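Long-range contacts in CdnC (Chryseobacterium gregarium DSM 19109, PDB 7MGV), which installs single and bicyclic omega-ester macrocycles in a ribosomally made, multicore precursor peptide, acting as an ATP-grasp ligase: residues V241-Y246 against P346-R351; D37-Y42 against R332-I337; T28-N33 against N54-P59; M21-I26 against L86-T91. One frame throughout, in Å; residues are numbered along the deposited sequence.

How the contacts relate
Contacts 3 and 4 lie near the N-terminus, contact 2 reaches from there to the C-terminal part, and contact 1 lies within that later part. Contacts 3 and 4 both belong to the MvdD pre-ATP-grasp region and share strand 22-28: contact 4 joins its early residues to the lead-in of strand 91-94, contact 3 its end to that of strand 48-54, their centres about 18 Å apart. Contact 2 links helix 35-46 to helix 332-341. Contact 1 ties the tail after that helix to the turn at 241-244; its centre is about 15 Å from that of contact 2, and the two touch where Ser336 OG meets Asp244 and Tyr246. The C-terminal part thus packs against both the N-terminal region and a later antiparallel sheet.

Contact 1: residues V241-Y246 against P346-R351; sequences VGRDVY and PRRDNR
The two-residue beta hairpin between strands 234-241 and 244-251 offers the carbonyl of Gly242, in its type II' turn, to the guanidinium of Arg348 in the C-terminal tail. Arg348 NH1 donates to Gly242 O over 2.8 Å, nearly straight at 166°; the oxygen lies in the guanidinium plane, whereas the donor stands above the carbonyl plane. NH2 adds a weak second bond to the same oxygen. An extended run from CG to NE carries the group there, and it is held further by salt bridges from NE to Asp291 and from NH1 to Asp296. Putting a leucine in place of Arg348 would probably leave Gly242 O without its side-chain donor and both aspartates without this cationic mate. Nearby, Arg243 CD rests 4.5 Å from Pro346 CB at the exposed margin. Gly242 has a positive phi of 65°, and a beta carbon there would press on Pro346 O. Glycine at the first corner is typical of type II' turns in two-residue hairpins.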
loop_
_atom_site.group_PDB
_atom_site.type_symbol
_atom_site.label_atom_id
_atom_site.label_comp_id
_atom_site.label_asym_id
_atom_site.label_seq_id
_atom_site.Cartn_x
_atom_site.Cartn_y
_atom_site.Cartn_z
ATOM N N VAL A 241 -9.853 -19.500 -6.396
ATOM C CA VAL A 241 -8.704 -19.441 -7.293
ATOM C C VAL A 241 -9.268 -19.226 -8.692
ATOM O O VAL A 241 -9.776 -20.165 -9.318
ATOM C CB VAL A 241 -7.844 -20.707 -7.229
ATOM C CG1 VAL A 241 -6.597 -20.543 -8.089
ATOM C CG2 VAL A 241 -7.472 -21.029 -5.787
ATOM N N GLY A 242 -9.183 -17.995 -9.187
ATOM C CA GLY A 242 -9.819 -17.657 -10.443
ATOM C C GLY A 242 -11.325 -17.770 -10.337
ATOM O O GLY A 242 -11.963 -16.993 -9.619
ATOM N N ARG A 243 -11.906 -18.738 -11.043
ATOM C CA ARG A 243 -13.326 -19.037 -10.930
ATOM C C ARG A 243 -13.579 -20.370 -10.236
ATOM O O ARG A 243 -14.718 -20.851 -10.229
ATOM C CB ARG A 243 -13.985 -19.014 -12.311
ATOM C CG ARG A 243 -13.732 -17.724 -13.082
ATOM C CD ARG A 243 -14.698 -17.557 -14.244
ATOM N NE ARG A 243 -16.084 -17.428 -13.801
ATOM C CZ ARG A 243 -16.635 -16.294 -13.382
ATOM N NH1 ARG A 243 -15.920 -15.178 -13.341
ATOM N NH2 ARG A 243 -17.906 -16.274 -13.000
ATOM N N ASP A 244 -12.548 -20.972 -9.648
ATOM C CA ASP A 244 -12.693 -22.206 -8.886
ATOM C C ASP A 244 -13.004 -21.858 -7.435
ATOM O O ASP A 244 -12.227 -21.155 -6.779
ATOM C CB ASP A 244 -11.425 -23.055 -8.976
ATOM C CG ASP A 244 -11.131 -23.514 -10.392
ATOM O OD1 ASP A 244 -11.925 -23.191 -11.300
ATOM O OD2 ASP A 244 -10.105 -24.197 -10.597
ATOM N N VAL A 245 -14.137 -22.351 -6.941
ATOM C CA VAL A 245 -14.634 -22.034 -5.608
ATOM C C VAL A 245 -14.581 -23.302 -4.766
ATOM O O VAL A 245 -15.169 -24.326 -5.137
ATOM C CB VAL A 245 -16.062 -21.472 -5.661
ATOM C CG1 VAL A 245 -16.577 -21.198 -4.259
ATOM C CG2 VAL A 245 -16.109 -20.212 -6.515
ATOM N N TYR A 246 -13.887 -23.234 -3.631
ATOM C CA TYR A 246 -13.796 -24.342 -2.686
ATOM C C TYR A 246 -14.346 -23.856 -1.352
ATOM O O TYR A 246 -13.746 -22.990 -0.707
ATOM C CB TYR A 246 -12.354 -24.828 -2.537
ATOM C CG TYR A 246 -11.706 -25.267 -3.831
ATOM C CD1 TYR A 246 -11.089 -24.348 -4.669
ATOM C CD2 TYR A 246 -11.705 -26.604 -4.209
ATOM C CE1 TYR A 246 -10.494 -24.747 -5.852
ATOM C CE2 TYR A 246 -11.113 -27.012 -5.390
ATOM C CZ TYR A 246 -10.509 -26.080 -6.207
ATOM O OH TYR A 246 -9.918 -26.481 -7.383
ATOM N N PRO A 346 -9.214 -19.796 -16.710
ATOM C CA PRO A 346 -9.663 -18.426 -16.948
ATOM C C PRO A 346 -9.118 -17.472 -15.891
ATOM O O PRO A 346 -9.135 -17.767 -14.694
ATOM C CB PRO A 346 -11.189 -18.524 -16.885
ATOM C CG PRO A 346 -11.490 -19.961 -17.157
ATOM C CD PRO A 346 -10.350 -20.734 -16.571
ATOM N N ARG A 347 -8.631 -16.323 -16.348
ATOM C CA ARG A 347 -8.014 -15.336 -15.478
ATOM C C ARG A 347 -8.752 -14.009 -15.561
ATOM O O ARG A 347 -9.422 -13.702 -16.552
ATOM C CB ARG A 347 -6.546 -15.094 -15.846
ATOM C CG ARG A 347 -5.724 -16.337 -16.072
ATOM C CD ARG A 347 -4.347 -15.954 -16.576
ATOM N NE ARG A 347 -3.320 -16.843 -16.052
ATOM C CZ ARG A 347 -2.026 -16.736 -16.330
ATOM N NH1 ARG A 347 -1.592 -15.774 -17.133
ATOM N NH2 ARG A 347 -1.170 -17.597 -15.804
ATOM N N ARG A 348 -8.614 -13.223 -14.497
ATOM C CA ARG A 348 -8.903 -11.791 -14.543
ATOM C C ARG A 348 -7.592 -11.117 -14.920
ATOM O O ARG A 348 -6.753 -10.820 -14.070
ATOM C CB ARG A 348 -9.454 -11.296 -13.213
ATOM C CG ARG A 348 -10.815 -11.872 -12.862
ATOM C CD ARG A 348 -11.133 -11.694 -11.390
ATOM N NE ARG A 348 -12.389 -12.340 -11.021
ATOM C CZ ARG A 348 -12.482 -13.581 -10.553
ATOM N NH1 ARG A 348 -11.390 -14.315 -10.393
ATOM N NH2 ARG A 348 -13.670 -14.087 -10.244
ATOM N N ASP A 349 -7.411 -10.897 -16.221
ATOM C CA ASP A 349 -6.134 -10.430 -16.748
ATOM C C ASP A 349 -5.759 -9.083 -16.145
ATOM O O ASP A 349 -6.508 -8.108 -16.265
ATOM C CB ASP A 349 -6.207 -10.333 -18.271
ATOM C CG ASP A 349 -4.843 -10.193 -18.914
ATOM O OD1 ASP A 349 -3.959 -11.024 -18.619
ATOM O OD2 ASP A 349 -4.655 -9.256 -19.716
ATOM N N ASN A 350 -4.595 -9.033 -15.496
ATOM C CA ASN A 350 -4.110 -7.818 -14.850
ATOM C C ASN A 350 -2.732 -7.410 -15.358
ATOM O O ASN A 350 -1.988 -6.731 -14.644
ATOM C CB ASN A 350 -4.090 -7.989 -13.327
ATOM C CG ASN A 350 -3.197 -9.134 -12.872
ATOM O OD1 ASN A 350 -2.468 -9.730 -13.666
ATOM N ND2 ASN A 350 -3.253 -9.446 -11.582
ATOM N N ARG A 351 -2.374 -7.818 -16.573
ATOM C CA ARG A 351 -1.093 -7.420 -17.138
ATOM C C ARG A 351 -1.049 -5.910 -17.324
ATOM O O ARG A 351 -2.033 -5.288 -17.732
ATOM C CB ARG A 351 -0.856 -8.122 -18.474
ATOM C CG ARG A 351 -0.648 -9.624 -18.360
ATOM C CD ARG A 351 -0.624 -10.277 -19.730
ATOM N NE ARG A 351 -1.856 -10.026 -20.471
ATOM C CZ ARG A 351 -2.060 -10.396 -21.732
ATOM N NH1 ARG A 351 -1.110 -11.037 -22.399
ATOM N NH2 ARG A 351 -3.213 -10.125 -22.327
#

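Contact 2: residues D37-Y42 against R332-I337; sequences DKVTEY and RISKSI
One face of the Tyr42 ring is covered by Lys335, whose CD stands 3.9 Å above the plane over the ring centre in a CH-pi contact, while CB lies over the same face nearer CD2 and CE2. That lysine also backs the Arg332 guanidinium, its CB lying over the centre of one face, so CB of Lys335 touches both flat groups, whose planes are 75° apart. This is a helix-helix packing in which helix 35-46 of the pre-ATP-grasp region meets helix 332-341 near the C-terminus. The axes of segments 37-42 and 332-337 come within 8.2 Å and cross at -52°, a value consistent with ridges-into-grooves packing. Lys335 CG is anti to the backbone N (chi1 177°), and a bend at chi2 then lays CD across the ring, while NZ goes on to a salt bridge with Asp339. Tyr42 OH is fixed by a hydrogen bond to the carbonyl of Glu330, just ahead of the second helix. Where the backbones come nearest, the small Ser334 allows a CA to CA distance of 4.8 Å to Val39; its OG is engaged by Asp325. Trp93 of strand 91-94 touches both Val39 and Ile337. The two branches of Val39 divide the work: CG2 sits 3.7 Å from Ser334 CB, and CG1 meets Ile337 CG2 at 4.1 Å.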
loop_
_atom_site.group_PDB
_atom_site.type_symbol
_atom_site.label_atom_id
_atom_site.label_comp_id
_atom_site.label_asym_id
_atom_site.label_seq_id
_atom_site.Cartn_x
_atom_site.Cartn_y
_atom_site.Cartn_z
ATOM N N ASP A 37 4.978 -26.704 -2.316
ATOM C CA ASP A 37 5.534 -27.924 -2.895
ATOM C C ASP A 37 4.578 -28.552 -3.902
ATOM O O ASP A 37 4.978 -28.906 -5.018
ATOM C CB ASP A 37 5.882 -28.917 -1.785
ATOM C CG ASP A 37 7.369 -28.973 -1.499
ATOM O OD1 ASP A 37 8.134 -28.271 -2.192
ATOM O OD2 ASP A 37 7.772 -29.713 -0.577
ATOM N N LYS A 38 3.305 -28.698 -3.530
ATOM C CA LYS A 38 2.349 -29.319 -4.442
ATOM C C LYS A 38 2.046 -28.408 -5.625
ATOM O O LYS A 38 1.861 -28.885 -6.752
ATOM C CB LYS A 38 1.069 -29.686 -3.693
ATOM C CG LYS A 38 0.714 -31.165 -3.774
ATOM C CD LYS A 38 1.778 -32.024 -3.104
ATOM C CE LYS A 38 1.442 -33.505 -3.194
ATOM N NZ LYS A 38 1.680 -34.061 -4.556
ATOM N N VAL A 39 2.001 -27.093 -5.391
ATOM C CA VAL A 39 1.825 -26.149 -6.491
ATOM C C VAL A 39 2.983 -26.261 -7.473
ATOM O O VAL A 39 2.784 -26.267 -8.693
ATOM C CB VAL A 39 1.672 -24.715 -5.951
ATOM C CG1 VAL A 39 1.682 -23.709 -7.093
ATOM C CG2 VAL A 39 0.393 -24.584 -5.139
ATOM N N THR A 40 4.210 -26.372 -6.959
ATOM C CA THR A 40 5.378 -26.514 -7.822
ATOM C C THR A 40 5.344 -27.833 -8.584
ATOM O O THR A 40 5.710 -27.881 -9.762
ATOM C CB THR A 40 6.657 -26.402 -6.989
ATOM O OG1 THR A 40 6.747 -25.090 -6.418
ATOM C CG2 THR A 40 7.888 -26.658 -7.848
ATOM N N GLU A 41 4.905 -28.911 -7.930
ATOM C CA GLU A 41 4.785 -30.195 -8.616
ATOM C C GLU A 41 3.789 -30.111 -9.768
ATOM O O GLU A 41 4.055 -30.592 -10.879
ATOM C CB GLU A 41 4.366 -31.280 -7.622
ATOM C CG GLU A 41 3.633 -32.453 -8.258
ATOM C CD GLU A 41 3.125 -33.453 -7.238
ATOM O OE1 GLU A 41 3.574 -33.402 -6.074
ATOM O OE2 GLU A 41 2.273 -34.290 -7.602
ATOM N N TYR A 42 2.632 -29.494 -9.520
ATOM C CA TYR A 42 1.621 -29.399 -10.565
ATOM C C TYR A 42 2.042 -28.437 -11.671
ATOM O O TYR A 42 1.655 -28.624 -12.831
ATOM C CB TYR A 42 0.281 -28.986 -9.959
ATOM C CG TYR A 42 -0.443 -30.123 -9.276
ATOM C CD1 TYR A 42 -0.465 -31.393 -9.838
ATOM C CD2 TYR A 42 -1.103 -29.929 -8.071
ATOM C CE1 TYR A 42 -1.125 -32.438 -9.218
ATOM C CE2 TYR A 42 -1.767 -30.967 -7.443
ATOM C CZ TYR A 42 -1.774 -32.218 -8.022
ATOM O OH TYR A 42 -2.432 -33.254 -7.402
ATOM N N ARG A 332 -6.563 -30.254 -4.662
ATOM C CA ARG A 332 -7.257 -29.612 -5.773
ATOM C C ARG A 332 -7.013 -28.106 -5.816
ATOM O O ARG A 332 -6.976 -27.523 -6.904
ATOM C CB ARG A 332 -8.756 -29.907 -5.699
ATOM C CG ARG A 332 -9.131 -31.319 -6.126
ATOM C CD ARG A 332 -8.672 -31.616 -7.548
ATOM N NE ARG A 332 -7.405 -32.344 -7.578
ATOM C CZ ARG A 332 -6.718 -32.607 -8.685
ATOM N NH1 ARG A 332 -7.175 -32.203 -9.863
ATOM N NH2 ARG A 332 -5.575 -33.274 -8.615
ATOM N N ILE A 333 -6.847 -27.459 -4.660
ATOM C CA ILE A 333 -6.588 -26.020 -4.657
ATOM C C ILE A 333 -5.196 -25.727 -5.205
ATOM O O ILE A 333 -4.991 -24.744 -5.930
ATOM C CB ILE A 333 -6.774 -25.440 -3.242
ATOM C CG1 ILE A 333 -8.160 -25.789 -2.698
ATOM C CG2 ILE A 333 -6.574 -23.932 -3.252
ATOM C CD1 ILE A 333 -8.405 -25.290 -1.290
ATOM N N SER A 334 -4.217 -26.571 -4.869
ATOM C CA SER A 334 -2.881 -26.410 -5.435
ATOM C C SER A 334 -2.905 -26.598 -6.946
ATOM O O SER A 334 -2.235 -25.863 -7.682
ATOM C CB SER A 334 -1.912 -27.394 -4.782
ATOM O OG SER A 334 -1.823 -27.170 -3.386
ATOM N N LYS A 335 -3.678 -27.574 -7.426
ATOM C CA LYS A 335 -3.830 -27.761 -8.865
ATOM C C LYS A 335 -4.500 -26.553 -9.505
ATOM O O LYS A 335 -4.132 -26.137 -10.608
ATOM C CB LYS A 335 -4.636 -29.029 -9.145
ATOM C CG LYS A 335 -4.918 -29.280 -10.616
ATOM C CD LYS A 335 -4.057 -30.409 -11.157
ATOM C CE LYS A 335 -4.151 -30.500 -12.671
ATOM N NZ LYS A 335 -3.595 -29.287 -13.328
ATOM N N SER A 336 -5.493 -25.973 -8.830
ATOM C CA SER A 336 -6.130 -24.767 -9.346
ATOM C C SER A 336 -5.119 -23.638 -9.488
ATOM O O SER A 336 -5.048 -22.982 -10.537
ATOM C CB SER A 336 -7.288 -24.358 -8.431
ATOM O OG SER A 336 -8.445 -25.117 -8.716
ATOM N N ILE A 337 -4.319 -23.416 -8.441
ATOM C CA ILE A 337 -3.327 -22.344 -8.478
ATOM C C ILE A 337 -2.297 -22.596 -9.571
ATOM O O ILE A 337 -1.888 -21.669 -10.283
ATOM C CB ILE A 337 -2.664 -22.186 -7.098
ATOM C CG1 ILE A 337 -3.704 -21.739 -6.070
ATOM C CG2 ILE A 337 -1.518 -21.182 -7.154
ATOM C CD1 ILE A 337 -3.230 -21.782 -4.647
#

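Contact 3: residues T28-N33 against N54-P59; sequences THTADN and NVDEYP
Thr28 and Asn54 form a parallel bridge where strands 22-28 and 48-54 run out, and the backbone interactions are grouped there. Val55 N donates to Thr28 O over 2.6 Å, and Asn54 CA adds a CA-H...O contact of 3.3 Å to that same oxygen. A second group of bonds centres on the Asp56 carboxylate. Thr30 OG1 donates to Asp56 OD2 over 2.6 Å along the syn lone pair, while Thr30 N reaches Asp56 OD1 at 3.2 Å from above the carboxylate plane. With chi1 at 51°, Asp56 CG lies between its own backbone N and carbonyl carbon, which turns both oxygens to Thr30. Replacing Asp56 with an alanine would probably strip Thr30 of the acceptor for its hydroxyl and its N-H, leaving the loop after strand 22-28 freer to move. Van der Waals contacts make up the third group: Thr30 CG2 packs 3.6 Å from Glu57 CG, and His29 CB lies 3.7 Å from Asp56 OD1. Beyond the contact, Tyr58 and Pro59 pack on Pro223 and Asn169 of the second subunit. The two strands and helix 35-46 between them form a beta-alpha-beta crossover, and this contact ties the loops at the C-terminal ends of its two adjacent parallel strands.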
loop_
_atom_site.group_PDB
_atom_site.type_symbol
_atom_site.label_atom_id
_atom_site.label_comp_id
_atom_site.label_asym_id
_atom_site.label_seq_id
_atom_site.Cartn_x
_atom_site.Cartn_y
_atom_site.Cartn_z
ATOM N N THR A 28 8.161 -16.194 -1.836
ATOM C CA THR A 28 7.847 -16.878 -0.585
ATOM C C THR A 28 8.932 -16.530 0.433
ATOM O O THR A 28 9.698 -15.583 0.243
ATOM C CB THR A 28 7.734 -18.398 -0.802
ATOM O OG1 THR A 28 8.711 -18.822 -1.762
ATOM C CG2 THR A 28 6.344 -18.782 -1.281
ATOM N N HIS A 29 8.982 -17.296 1.520
ATOM C CA HIS A 29 10.069 -17.238 2.485
ATOM C C HIS A 29 10.553 -18.659 2.751
ATOM O O HIS A 29 9.936 -19.639 2.325
ATOM C CB HIS A 29 9.638 -16.546 3.787
ATOM C CG HIS A 29 8.524 -17.239 4.504
ATOM N ND1 HIS A 29 8.712 -17.932 5.682
ATOM C CD2 HIS A 29 7.205 -17.342 4.215
ATOM C CE1 HIS A 29 7.557 -18.431 6.085
ATOM N NE2 HIS A 29 6.626 -18.089 5.212
ATOM N N THR A 30 11.678 -18.763 3.461
ATOM C CA THR A 30 12.329 -20.059 3.629
ATOM C C THR A 30 11.482 -21.035 4.438
ATOM O O THR A 30 11.517 -22.242 4.174
ATOM C CB THR A 30 13.694 -19.881 4.294
ATOM O OG1 THR A 30 13.535 -19.173 5.529
ATOM C CG2 THR A 30 14.630 -19.106 3.382
ATOM N N ALA A 31 10.721 -20.546 5.419
ATOM C CA ALA A 31 9.966 -21.461 6.266
ATOM C C ALA A 31 8.778 -22.067 5.529
ATOM O O ALA A 31 8.376 -23.196 5.833
ATOM C CB ALA A 31 9.505 -20.751 7.539
ATOM N N ASP A 32 8.206 -21.347 4.565
ATOM C CA ASP A 32 7.118 -21.882 3.747
ATOM C C ASP A 32 7.728 -22.655 2.586
ATOM O O ASP A 32 8.194 -22.069 1.605
ATOM C CB ASP A 32 6.199 -20.774 3.245
ATOM C CG ASP A 32 5.267 -21.249 2.137
ATOM O OD1 ASP A 32 4.653 -22.328 2.291
ATOM O OD2 ASP A 32 5.149 -20.543 1.113
ATOM N N ASN A 33 7.731 -23.980 2.705
ATOM C CA ASN A 33 8.149 -24.865 1.631
ATOM C C ASN A 33 7.124 -25.955 1.365
ATOM O O ASN A 33 7.378 -26.833 0.534
ATOM C CB ASN A 33 9.504 -25.509 1.965
ATOM C CG ASN A 33 10.299 -25.902 0.729
ATOM O OD1 ASN A 33 11.528 -25.806 0.716
ATOM N ND2 ASN A 33 9.607 -26.356 -0.309
ATOM N N ASN A 54 12.949 -16.472 -2.437
ATOM C CA ASN A 54 12.654 -16.455 -1.012
ATOM C C ASN A 54 12.995 -15.081 -0.452
ATOM O O ASN A 54 14.143 -14.630 -0.538
ATOM C CB ASN A 54 13.415 -17.563 -0.292
ATOM C CG ASN A 54 12.612 -18.845 -0.202
ATOM O OD1 ASN A 54 12.977 -19.770 0.520
ATOM N ND2 ASN A 54 11.505 -18.900 -0.935
ATOM N N VAL A 55 11.992 -14.424 0.128
ATOM C CA VAL A 55 12.063 -12.987 0.354
ATOM C C VAL A 55 12.825 -12.625 1.623
ATOM O O VAL A 55 13.359 -11.512 1.717
ATOM C CB VAL A 55 10.633 -12.416 0.367
ATOM C CG1 VAL A 55 10.004 -12.522 1.750
ATOM C CG2 VAL A 55 10.623 -11.001 -0.144
ATOM N N ASP A 56 12.902 -13.530 2.602
ATOM C CA ASP A 56 13.686 -13.251 3.799
ATOM C C ASP A 56 15.180 -13.261 3.516
ATOM O O ASP A 56 15.947 -12.658 4.275
ATOM C CB ASP A 56 13.357 -14.263 4.898
ATOM C CG ASP A 56 13.442 -15.697 4.415
ATOM O OD1 ASP A 56 13.192 -15.941 3.216
ATOM O OD2 ASP A 56 13.755 -16.581 5.240
ATOM N N GLU A 57 15.607 -13.922 2.442
ATOM C CA GLU A 57 17.016 -13.987 2.082
ATOM C C GLU A 57 17.474 -12.792 1.256
ATOM O O GLU A 57 18.629 -12.773 0.816
ATOM C CB GLU A 57 17.305 -15.281 1.319
ATOM C CG GLU A 57 16.743 -16.541 1.958
ATOM C CD GLU A 57 17.532 -17.017 3.169
ATOM O OE1 GLU A 57 18.028 -18.164 3.127
ATOM O OE2 GLU A 57 17.647 -16.271 4.165
ATOM N N TYR A 58 16.605 -11.804 1.029
ATOM C CA TYR A 58 16.975 -10.571 0.346
ATOM C C TYR A 58 17.165 -9.468 1.373
ATOM O O TYR A 58 16.315 -9.315 2.261
ATOM C CB TYR A 58 15.896 -10.167 -0.657
ATOM C CG TYR A 58 16.138 -8.831 -1.328
ATOM C CD1 TYR A 58 17.008 -8.722 -2.406
ATOM C CD2 TYR A 58 15.494 -7.681 -0.888
ATOM C CE1 TYR A 58 17.235 -7.505 -3.020
ATOM C CE2 TYR A 58 15.715 -6.460 -1.498
ATOM C CZ TYR A 58 16.586 -6.378 -2.561
ATOM O OH TYR A 58 16.807 -5.165 -3.172
ATOM N N PRO A 59 18.239 -8.667 1.296
ATOM C CA PRO A 59 19.261 -8.672 0.249
ATOM C C PRO A 59 20.509 -9.474 0.605
ATOM O O PRO A 59 21.488 -9.438 -0.140
ATOM C CB PRO A 59 19.604 -7.193 0.127
ATOM C CG PRO A 59 19.530 -6.716 1.550
ATOM C CD PRO A 59 18.459 -7.555 2.239
#

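Contact 4: residues M21-I26 against L86-T91; sequences MNKILI and LEDIST
Lys23 O is gripped twice by Ser90. The backbone N of Ser90 donates to Lys23 O over 2.7 Å in the carbonyl plane, and Ser90 OG, brought round by a chi1 of 60°, donates to it at the same 2.7 Å from well above that plane. Two residues on, Leu25 N donates to Thr91 O over 3.1 Å. The charged end of Lys23 makes a salt bridge, NZ meeting Asp88 OD1 at 2.6 Å on the syn side of the carboxylate. On the buried flank Leu25 does the packing: its CD1 meets Leu86 CD2 at 3.8 Å, the two side chains crossing at about a right angle, and its CB lies 4.0 Å from Ile89 CD1. Ile24 and Thr91 run side by side, with Ile24 CG2 3.6 Å from Thr91 OG1. Further out, a type I turn from Leu86 to Ile89 presents Asp88 to the lysine, whose NZ also bonds to Ser85 O. Glu87 secures that turn to Thr74 and Thr75, and Thr91 OG1 donates to Leu341 O at the end of helix 332-341. On its other edge the strand bonds to 48-54 through Ile24 and Ile26. Strand 22-28 is thus flanked on both edges, as befits an inner strand of the parallel sheet of this alpha/beta pre-ATP-grasp region.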
loop_
_atom_site.group_PDB
_atom_site.type_symbol
_atom_site.label_atom_id
_atom_site.label_comp_id
_atom_site.label_asym_id
_atom_site.label_seq_id
_atom_site.Cartn_x
_atom_site.Cartn_y
_atom_site.Cartn_z
ATOM N N MET A 21 9.566 -24.459 -20.305
ATOM C CA MET A 21 10.094 -23.271 -20.968
ATOM C C MET A 21 9.528 -22.001 -20.340
ATOM O O MET A 21 10.260 -21.042 -20.091
ATOM C CB MET A 21 9.779 -23.309 -22.466
ATOM C CG MET A 21 10.929 -22.869 -23.361
ATOM S SD MET A 21 11.453 -21.168 -23.066
ATOM C CE MET A 21 9.928 -20.282 -23.384
ATOM N N ASN A 22 8.221 -21.999 -20.087
ATOM C CA ASN A 22 7.581 -20.848 -19.464
ATOM C C ASN A 22 8.003 -20.738 -18.005
ATOM O O ASN A 22 7.893 -21.702 -17.240
ATOM C CB ASN A 22 6.061 -20.962 -19.573
ATOM C CG ASN A 22 5.487 -20.062 -20.648
ATOM O OD1 ASN A 22 6.186 -19.665 -21.580
ATOM N ND2 ASN A 22 4.207 -19.736 -20.525
ATOM N N LYS A 23 8.488 -19.562 -17.620
ATOM C CA LYS A 23 9.022 -19.332 -16.286
ATOM C C LYS A 23 7.987 -18.638 -15.411
ATOM O O LYS A 23 7.326 -17.689 -15.844
ATOM C CB LYS A 23 10.301 -18.494 -16.351
ATOM C CG LYS A 23 11.471 -19.217 -16.994
ATOM C CD LYS A 23 12.737 -18.383 -16.936
ATOM C CE LYS A 23 12.665 -17.208 -17.895
ATOM N NZ LYS A 23 13.925 -16.416 -17.888
ATOM N N ILE A 24 7.855 -19.118 -14.176
ATOM C CA ILE A 24 6.872 -18.613 -13.224
ATOM C C ILE A 24 7.612 -18.217 -11.953
ATOM O O ILE A 24 8.152 -19.081 -11.250
ATOM C CB ILE A 24 5.778 -19.644 -12.919
ATOM C CG1 ILE A 24 4.973 -19.951 -14.183
ATOM C CG2 ILE A 24 4.871 -19.145 -11.802
ATOM C CD1 ILE A 24 3.847 -20.931 -13.965
ATOM N N LEU A 25 7.635 -16.921 -11.657
ATOM C CA LEU A 25 8.267 -16.427 -10.441
ATOM C C LEU A 25 7.321 -16.588 -9.258
ATOM O O LEU A 25 6.144 -16.224 -9.339
ATOM C CB LEU A 25 8.664 -14.962 -10.607
ATOM C CG LEU A 25 9.451 -14.344 -9.450
ATOM C CD1 LEU A 25 10.850 -14.938 -9.369
ATOM C CD2 LEU A 25 9.510 -12.832 -9.592
ATOM N N ILE A 26 7.833 -17.140 -8.161
ATOM C CA ILE A 26 7.065 -17.326 -6.936
ATOM C C ILE A 26 7.818 -16.665 -5.790
ATOM O O ILE A 26 8.994 -16.969 -5.557
ATOM C CB ILE A 26 6.816 -18.814 -6.635
ATOM C CG1 ILE A 26 5.949 -19.445 -7.728
ATOM C CG2 ILE A 26 6.159 -18.975 -5.272
ATOM C CD1 ILE A 26 5.528 -20.867 -7.426
ATOM N N LEU A 86 14.701 -12.644 -15.056
ATOM C CA LEU A 86 13.286 -12.533 -14.732
ATOM C C LEU A 86 12.497 -11.607 -15.647
ATOM O O LEU A 86 11.265 -11.590 -15.558
ATOM C CB LEU A 86 13.110 -12.051 -13.286
ATOM C CG LEU A 86 13.858 -12.846 -12.215
ATOM C CD1 LEU A 86 13.711 -12.167 -10.868
ATOM C CD2 LEU A 86 13.352 -14.279 -12.158
ATOM N N GLU A 87 13.156 -10.835 -16.515
ATOM C CA GLU A 87 12.436 -9.896 -17.369
ATOM C C GLU A 87 11.517 -10.585 -18.370
ATOM O O GLU A 87 10.731 -9.900 -19.033
ATOM C CB GLU A 87 13.426 -8.998 -18.113
ATOM C CG GLU A 87 14.172 -9.688 -19.243
ATOM C CD GLU A 87 15.283 -10.594 -18.746
ATOM O OE1 GLU A 87 15.288 -11.787 -19.110
ATOM O OE2 GLU A 87 16.151 -10.112 -17.986
ATOM N N ASP A 88 11.590 -11.911 -18.496
ATOM C CA ASP A 88 10.775 -12.659 -19.444
ATOM C C ASP A 88 9.922 -13.717 -18.751
ATOM O O ASP A 88 9.566 -14.730 -19.357
ATOM C CB ASP A 88 11.653 -13.303 -20.516
ATOM C CG ASP A 88 12.677 -14.255 -19.931
ATOM O OD1 ASP A 88 13.035 -14.089 -18.746
ATOM O OD2 ASP A 88 13.123 -15.170 -20.655
ATOM N N ILE A 89 9.593 -13.502 -17.475
ATOM C CA ILE A 89 8.721 -14.436 -16.775
ATOM C C ILE A 89 7.324 -14.379 -17.381
ATOM O O ILE A 89 6.867 -13.332 -17.861
ATOM C CB ILE A 89 8.680 -14.135 -15.265
ATOM C CG1 ILE A 89 8.272 -12.681 -15.017
ATOM C CG2 ILE A 89 10.022 -14.447 -14.618
ATOM C CD1 ILE A 89 7.887 -12.393 -13.582
ATOM N N SER A 90 6.633 -15.521 -17.367
ATOM C CA SER A 90 5.277 -15.562 -17.903
ATOM C C SER A 90 4.270 -15.001 -16.907
ATOM O O SER A 90 3.404 -14.203 -17.282
ATOM C CB SER A 90 4.908 -16.992 -18.300
ATOM O OG SER A 90 4.978 -17.868 -17.189
ATOM N N THR A 91 4.359 -15.413 -15.643
ATOM C CA THR A 91 3.552 -14.849 -14.570
ATOM C C THR A 91 4.401 -14.742 -13.313
ATOM O O THR A 91 5.510 -15.276 -13.235
ATOM C CB THR A 91 2.303 -15.688 -14.260
ATOM O OG1 THR A 91 2.693 -16.926 -13.656
ATOM C CG2 THR A 91 1.491 -15.961 -15.514
#